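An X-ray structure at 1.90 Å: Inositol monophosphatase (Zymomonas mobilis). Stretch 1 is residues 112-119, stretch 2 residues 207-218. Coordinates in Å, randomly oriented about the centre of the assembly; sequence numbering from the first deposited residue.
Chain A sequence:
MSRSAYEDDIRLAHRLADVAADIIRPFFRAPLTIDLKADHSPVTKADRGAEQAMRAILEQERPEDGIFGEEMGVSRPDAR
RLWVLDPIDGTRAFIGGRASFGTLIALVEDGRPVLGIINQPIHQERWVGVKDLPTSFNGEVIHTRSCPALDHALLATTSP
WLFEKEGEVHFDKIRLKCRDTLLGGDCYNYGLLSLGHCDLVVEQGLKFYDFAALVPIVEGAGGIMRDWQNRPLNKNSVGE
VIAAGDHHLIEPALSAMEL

Stretch 1 112-119: RPVLGIIN
Stretch 2, residues 207-218: KFYDFAALVPIV

Where a helix packs across a β-strand at close range, the approach is usually bought with small residues, and a contact in the inositol monophosphatase of Zymomonas mobilis illustrates the principle. Residues 112-119 form an extended strand, with most phi/psi values near -60 to -150/125 to 145; Val-114, at -124/-9, interrupts the pattern. Residues 207-218 pass from a weakly bonded helix at about 208-211 into a second helix that runs through 215-218 and on beyond the stretch. The axis of this second helix crosses the strand at -89°, almost perpendicular, with a closest approach of 6.2 Å. No hydrogen bond joins the two segments, and the 467 Å² they bury rests chiefly on apolar packing.

Stretch 2 opens with a local turn rather than a contact. Lys-207 N donates to Asp-210 OD2 at 2.9 Å, while Asp-210 N returns a bond to Lys-207 O at 2.8 Å, so side chain and backbone together close the turn; Asp-210 has chi1 m. Phe-208 (-61/-31, chi1 t, chi2 44°) starts sideways, yet its ring reaches the strand, where Pro-113 CG lies 4.3 Å from Phe-208 CE1 in an oblique approach. Phe-208 O accepts from Ala-212 N at 2.9 Å and from Phe-211 N at 3.2 Å. Tyr-209 (chi1 m) is out of reach of the strand, and Phe-211 (-128/-14, chi1 p) points away.

Ala-212 (-53/-49) begins the close packing. Ala-212 CA is 5.6 Å from Pro-113 CA, Pro-113 CB sits 3.1 Å from Ala-212 O, and Pro-113 CG stands 4.2 Å from Ala-212 CB. Ala-213 (-67/-28) marks the tightest backbone register, its CA only 3.8 Å from the CA of Gly-116. The glycine makes this possible: a CB there would point toward stretch 2 and fall 2.0 Å from Ala-213 O, a clash. Instead, Gly-116 CA approaches Ala-213 O at 3.5 Å, with an angle of 163° at the hydrogen, a nearly linear CA-H...O contact. The methyl of Ala-213 is also used, its CB lying 3.6 Å from Ile-117 O.

Leu-214 (m, t) sends its CB away, but the end of the side chain turns back, so that Leu-214 CD2 meets Ile-118 CD1 at 3.7 Å. Val-215 (chi1 t) points toward the strand and places its CB 4.2 Å from Pro-113 CG. Pro-216, with a C-gamma exo ring like that of Pro-113, packs proline against proline, Pro-216 CD to Pro-113 CB at 3.7 Å. Pro-216 CG also rests on the strand backbone, 3.8 Å from Leu-115 N, and Pro-216 CA is 5.9 Å from Leu-115 CA.

Ile-217 (m, t) completes the contact. Its CG1 is 3.6 Å from Gly-116 O and its CD1 is 3.6 Å from Ile-118 CG1. Ile-118 (m, t) has a sideways CA-to-CB bond, but the end of its side chain comes nearer to stretch 2. Val-218 (chi1 t) lies beyond the strand's reach, but its N bonds to Leu-214 O at 2.9 Å, continuing the helix.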

ATOM      1  N   ARG A 112      -2.972  -4.130  29.686  1.00 19.63           N
ATOM      2  CA  ARG A 112      -3.842  -3.435  28.709  1.00 18.37           C
ATOM      3  C   ARG A 112      -3.225  -2.170  28.077  1.00 17.98           C
ATOM      4  O   ARG A 112      -2.777  -1.324  28.814  1.00 21.46           O
ATOM      5  CB  ARG A 112      -5.174  -3.010  29.356  1.00 18.64           C
ATOM      6  CG  ARG A 112      -6.006  -4.174  29.937  1.00 22.81           C
ATOM      7  CD  ARG A 112      -6.498  -5.181  28.825  1.00 20.74           C
ATOM      8  NE  ARG A 112      -7.201  -6.301  29.497  1.00 21.91           N
ATOM      9  CZ  ARG A 112      -8.490  -6.248  29.769  1.00 23.04           C
ATOM     10  NH1 ARG A 112      -9.184  -5.171  29.386  1.00 22.33           N
ATOM     11  NH2 ARG A 112      -9.096  -7.256  30.372  1.00 20.88           N
ATOM     12  N   PRO A 113      -3.242  -2.031  26.727  1.00 17.30           N
ATOM     13  CA  PRO A 113      -2.745  -0.751  26.194  1.00 18.08           C
ATOM     14  C   PRO A 113      -3.572   0.402  26.691  1.00 20.57           C
ATOM     15  O   PRO A 113      -4.805   0.321  26.663  1.00 17.21           O
ATOM     16  CB  PRO A 113      -2.964  -0.885  24.674  1.00 15.14           C
ATOM     17  CG  PRO A 113      -2.972  -2.384  24.419  1.00 17.73           C
ATOM     18  CD  PRO A 113      -3.582  -3.001  25.676  1.00 16.80           C
ATOM     19  N   VAL A 114      -2.916   1.484  27.079  1.00 17.63           N
ATOM     20  CA  VAL A 114      -3.637   2.691  27.494  1.00 18.10           C
ATOM     21  C   VAL A 114      -3.193   3.903  26.654  1.00 17.80           C
ATOM     22  O   VAL A 114      -3.822   4.971  26.702  1.00 18.03           O
ATOM     23  CB  VAL A 114      -3.449   2.999  28.971  1.00 19.68           C
ATOM     24  CG1 VAL A 114      -4.013   1.839  29.832  1.00 24.13           C
ATOM     25  CG2 VAL A 114      -1.964   3.233  29.269  1.00 21.78           C
ATOM     26  N   LEU A 115      -2.141   3.735  25.851  1.00 17.98           N
ATOM     27  CA  LEU A 115      -1.702   4.866  24.997  1.00 17.09           C
ATOM     28  C   LEU A 115      -1.037   4.264  23.785  1.00 16.27           C
ATOM     29  O   LEU A 115      -0.325   3.290  23.937  1.00 16.87           O
ATOM     30  CB  LEU A 115      -0.653   5.700  25.815  1.00 18.47           C
ATOM     31  CG  LEU A 115       0.121   6.889  25.255  1.00 26.69           C
ATOM     32  CD1 LEU A 115       0.821   7.527  26.487  1.00 32.20           C
ATOM     33  CD2 LEU A 115       1.160   6.532  24.256  1.00 26.16           C
ATOM     34  N   GLY A 116      -1.244   4.835  22.593  1.00 15.26           N
ATOM     35  CA  GLY A 116      -0.621   4.274  21.407  1.00 14.38           C
ATOM     36  C   GLY A 116      -0.352   5.363  20.387  1.00 14.12           C
ATOM     37  O   GLY A 116      -1.160   6.277  20.225  1.00 14.30           O
ATOM     38  N   ILE A 117       0.764   5.260  19.677  1.00 14.36           N
ATOM     39  CA  ILE A 117       1.038   6.127  18.538  1.00 13.63           C
ATOM     40  C   ILE A 117       1.391   5.223  17.360  1.00 14.24           C
ATOM     41  O   ILE A 117       2.154   4.214  17.535  1.00 14.00           O
ATOM     42  CB  ILE A 117       2.226   7.114  18.842  1.00 14.62           C
ATOM     43  CG1 ILE A 117       1.763   8.219  19.813  1.00 15.61           C
ATOM     44  CG2 ILE A 117       2.738   7.779  17.550  1.00 14.29           C
ATOM     45  CD1 ILE A 117       2.820   9.306  20.097  1.00 16.90           C
ATOM     46  N   ILE A 118       0.828   5.561  16.190  1.00 12.04           N
ATOM     47  CA  ILE A 118       1.346   5.064  14.908  1.00 11.40           C
ATOM     48  C   ILE A 118       1.981   6.259  14.227  1.00 19.13           C
ATOM     49  O   ILE A 118       1.313   7.279  14.028  1.00 11.82           O
ATOM     50  CB  ILE A 118       0.225   4.580  13.933  1.00 10.53           C
ATOM     51  CG1 ILE A 118      -0.561   3.359  14.509  1.00 12.58           C
ATOM     52  CG2 ILE A 118       0.846   4.199  12.578  1.00 10.07           C
ATOM     53  CD1 ILE A 118      -2.015   3.209  13.843  1.00 10.47           C
ATOM     54  N   ASN A 119       3.239   6.138  13.813  1.00 11.87           N
ATOM     55  CA  ASN A 119       3.847   7.241  13.091  1.00 14.20           C
ATOM     56  C   ASN A 119       4.434   6.786  11.781  1.00 13.29           C
ATOM     57  O   ASN A 119       5.297   5.906  11.776  1.00 13.17           O
ATOM     58  CB  ASN A 119       4.968   7.888  13.912  1.00 13.23           C
ATOM     59  CG  ASN A 119       5.497   9.173  13.246  1.00 15.92           C
ATOM     60  OD1 ASN A 119       4.759  10.128  13.092  1.00 15.64           O
ATOM     61  ND2 ASN A 119       6.770   9.172  12.827  1.00 14.07           N
ATOM     62  N   LYS A 207       2.370 -10.265  16.875  1.00 13.23           N
ATOM     63  CA  LYS A 207       3.036 -10.198  18.184  1.00 17.81           C
ATOM     64  C   LYS A 207       2.466  -9.007  18.934  1.00 19.01           C
ATOM     65  O   LYS A 207       1.905  -8.151  18.297  1.00 14.87           O
ATOM     66  CB  LYS A 207       4.551 -10.006  17.979  1.00 15.95           C
ATOM     67  CG  LYS A 207       5.140 -11.109  17.100  1.00 21.23           C
ATOM     68  CD  LYS A 207       4.989 -12.458  17.770  1.00 30.54           C
ATOM     69  CE  LYS A 207       5.535 -13.629  16.878  1.00 55.96           C
ATOM     70  NZ  LYS A 207       4.517 -14.205  15.919  1.00 49.90           N
ATOM     71  N   PHE A 208       2.655  -8.919  20.257  1.00 14.51           N
ATOM     72  CA  PHE A 208       2.080  -7.800  21.013  1.00 16.24           C
ATOM     73  C   PHE A 208       2.641  -6.444  20.513  1.00 20.21           C
ATOM     74  O   PHE A 208       1.925  -5.422  20.495  1.00 17.36           O
ATOM     75  CB  PHE A 208       2.360  -7.972  22.529  1.00 17.88           C
ATOM     76  CG  PHE A 208       1.606  -6.986  23.425  1.00 18.24           C
ATOM     77  CD1 PHE A 208       0.264  -6.704  23.214  1.00 16.24           C
ATOM     78  CD2 PHE A 208       2.237  -6.395  24.510  1.00 23.43           C
ATOM     79  CE1 PHE A 208      -0.443  -5.805  24.051  1.00 17.15           C
ATOM     80  CE2 PHE A 208       1.541  -5.515  25.390  1.00 23.77           C
ATOM     81  CZ  PHE A 208       0.201  -5.214  25.153  1.00 19.81           C
ATOM     82  N   TYR A 209       3.887  -6.450  20.039  1.00 14.35           N
ATOM     83  CA  TYR A 209       4.522  -5.251  19.488  1.00 15.50           C
ATOM     84  C   TYR A 209       3.706  -4.745  18.305  1.00 13.54           C
ATOM     85  O   TYR A 209       3.753  -3.554  17.990  1.00 14.74           O
ATOM     86  CB  TYR A 209       5.909  -5.598  18.845  1.00 22.10           C
ATOM     87  CG  TYR A 209       6.868  -6.301  19.730  1.00 25.61           C
ATOM     88  CD1 TYR A 209       7.705  -5.569  20.597  1.00 37.28           C
ATOM     89  CD2 TYR A 209       6.968  -7.676  19.716  1.00 27.51           C
ATOM     90  CE1 TYR A 209       8.621  -6.196  21.432  1.00 40.28           C
ATOM     91  CE2 TYR A 209       7.870  -8.325  20.552  1.00 39.29           C
ATOM     92  CZ  TYR A 209       8.703  -7.586  21.411  1.00 45.43           C
ATOM     93  OH  TYR A 209       9.616  -8.252  22.233  1.00 49.62           O
ATOM     94  N   ASP A 210       3.042  -5.650  17.612  1.00 12.38           N
ATOM     95  CA  ASP A 210       2.313  -5.244  16.410  1.00 11.55           C
ATOM     96  C   ASP A 210       0.909  -4.668  16.665  1.00 13.59           C
ATOM     97  O   ASP A 210       0.389  -4.030  15.765  1.00 12.47           O
ATOM     98  CB  ASP A 210       2.105  -6.437  15.465  1.00 11.34           C
ATOM     99  CG  ASP A 210       3.427  -7.152  15.072  1.00 15.59           C
ATOM    100  OD1 ASP A 210       4.459  -6.468  14.888  1.00 13.91           O
ATOM    101  OD2 ASP A 210       3.390  -8.404  14.963  1.00 13.77           O
ATOM    102  N   PHE A 211       0.298  -4.884  17.843  1.00 14.32           N
ATOM    103  CA  PHE A 211      -1.086  -4.407  18.058  1.00 12.16           C
ATOM    104  C   PHE A 211      -1.341  -3.569  19.306  1.00 11.73           C
ATOM    105  O   PHE A 211      -2.402  -2.876  19.423  1.00 11.90           O
ATOM    106  CB  PHE A 211      -2.139  -5.558  17.943  1.00 10.95           C
ATOM    107  CG  PHE A 211      -1.969  -6.658  18.964  1.00 17.02           C
ATOM    108  CD1 PHE A 211      -2.521  -6.540  20.238  1.00 13.56           C
ATOM    109  CD2 PHE A 211      -1.271  -7.814  18.649  1.00 17.99           C
ATOM    110  CE1 PHE A 211      -2.402  -7.577  21.184  1.00 18.66           C
ATOM    111  CE2 PHE A 211      -1.131  -8.838  19.578  1.00 12.76           C
ATOM    112  CZ  PHE A 211      -1.700  -8.731  20.850  1.00 17.68           C
ATOM    113  N   ALA A 212      -0.364  -3.603  20.232  1.00 12.58           N
ATOM    114  CA  ALA A 212      -0.579  -2.863  21.475  1.00 16.18           C
ATOM    115  C   ALA A 212      -0.949  -1.409  21.182  1.00 18.72           C
ATOM    116  O   ALA A 212      -1.926  -0.903  21.736  1.00 13.20           O
ATOM    117  CB  ALA A 212       0.703  -2.903  22.374  1.00 14.42           C
ATOM    118  N   ALA A 213      -0.182  -0.734  20.314  1.00 12.76           N
ATOM    119  CA  ALA A 213      -0.454   0.720  20.051  1.00 13.36           C
ATOM    120  C   ALA A 213      -1.799   0.909  19.332  1.00 11.90           C
ATOM    121  O   ALA A 213      -2.402   2.004  19.385  1.00 12.46           O
ATOM    122  CB  ALA A 213       0.673   1.331  19.176  1.00 15.37           C
ATOM    123  N   LEU A 214      -2.207  -0.103  18.570  1.00 11.22           N
ATOM    124  CA  LEU A 214      -3.386   0.090  17.722  1.00 11.46           C
ATOM    125  C   LEU A 214      -4.667   0.177  18.526  1.00 12.32           C
ATOM    126  O   LEU A 214      -5.643   0.850  18.116  1.00 10.52           O
ATOM    127  CB  LEU A 214      -3.519  -1.072  16.745  1.00 13.05           C
ATOM    128  CG  LEU A 214      -2.244  -1.413  15.957  1.00 11.54           C
ATOM    129  CD1 LEU A 214      -2.514  -2.627  15.141  1.00  9.39           C
ATOM    130  CD2 LEU A 214      -1.804  -0.233  15.063  1.00 13.35           C
ATOM    131  N   VAL A 215      -4.709  -0.587  19.618  1.00 12.98           N
ATOM    132  CA  VAL A 215      -6.016  -0.640  20.315  1.00 11.48           C
ATOM    133  C   VAL A 215      -6.596   0.738  20.806  1.00 14.49           C
ATOM    134  O   VAL A 215      -7.754   1.064  20.529  1.00 16.17           O
ATOM    135  CB  VAL A 215      -5.985  -1.699  21.512  1.00 13.84           C
ATOM    136  CG1 VAL A 215      -7.384  -1.804  22.224  1.00 15.95           C
ATOM    137  CG2 VAL A 215      -5.520  -3.103  20.996  1.00 11.85           C
ATOM    138  N   PRO A 216      -5.808   1.542  21.540  1.00 13.77           N
ATOM    139  CA  PRO A 216      -6.325   2.852  21.982  1.00 13.93           C
ATOM    140  C   PRO A 216      -6.690   3.754  20.817  1.00 14.82           C
ATOM    141  O   PRO A 216      -7.615   4.567  20.930  1.00 14.64           O
ATOM    142  CB  PRO A 216      -5.156   3.453  22.796  1.00 19.20           C
ATOM    143  CG  PRO A 216      -4.275   2.308  23.111  1.00 18.18           C
ATOM    144  CD  PRO A 216      -4.435   1.300  22.032  1.00 17.18           C
ATOM    145  N   ILE A 217      -5.956   3.625  19.714  1.00 13.52           N
ATOM    146  CA  ILE A 217      -6.190   4.504  18.559  1.00 11.56           C
ATOM    147  C   ILE A 217      -7.529   4.153  17.912  1.00 11.93           C
ATOM    148  O   ILE A 217      -8.393   5.018  17.756  1.00 11.87           O
ATOM    149  CB  ILE A 217      -5.036   4.340  17.530  1.00 11.11           C
ATOM    150  CG1 ILE A 217      -3.759   4.955  18.143  1.00 12.86           C
ATOM    151  CG2 ILE A 217      -5.400   4.907  16.113  1.00 11.15           C
ATOM    152  CD1 ILE A 217      -2.489   4.624  17.274  1.00 11.47           C
ATOM    153  N   VAL A 218      -7.735   2.869  17.665  1.00 10.54           N
ATOM    154  CA  VAL A 218      -8.990   2.434  17.059  1.00 10.14           C
ATOM    155  C   VAL A 218     -10.176   2.701  17.998  1.00 10.63           C
ATOM    156  O   VAL A 218     -11.219   3.236  17.560  1.00 12.49           O
ATOM    157  CB  VAL A 218      -8.938   0.935  16.723  1.00 12.23           C
ATOM    158  CG1 VAL A 218     -10.354   0.417  16.335  1.00 11.47           C
ATOM    159  CG2 VAL A 218      -7.956   0.694  15.509  1.00  9.51           C
TER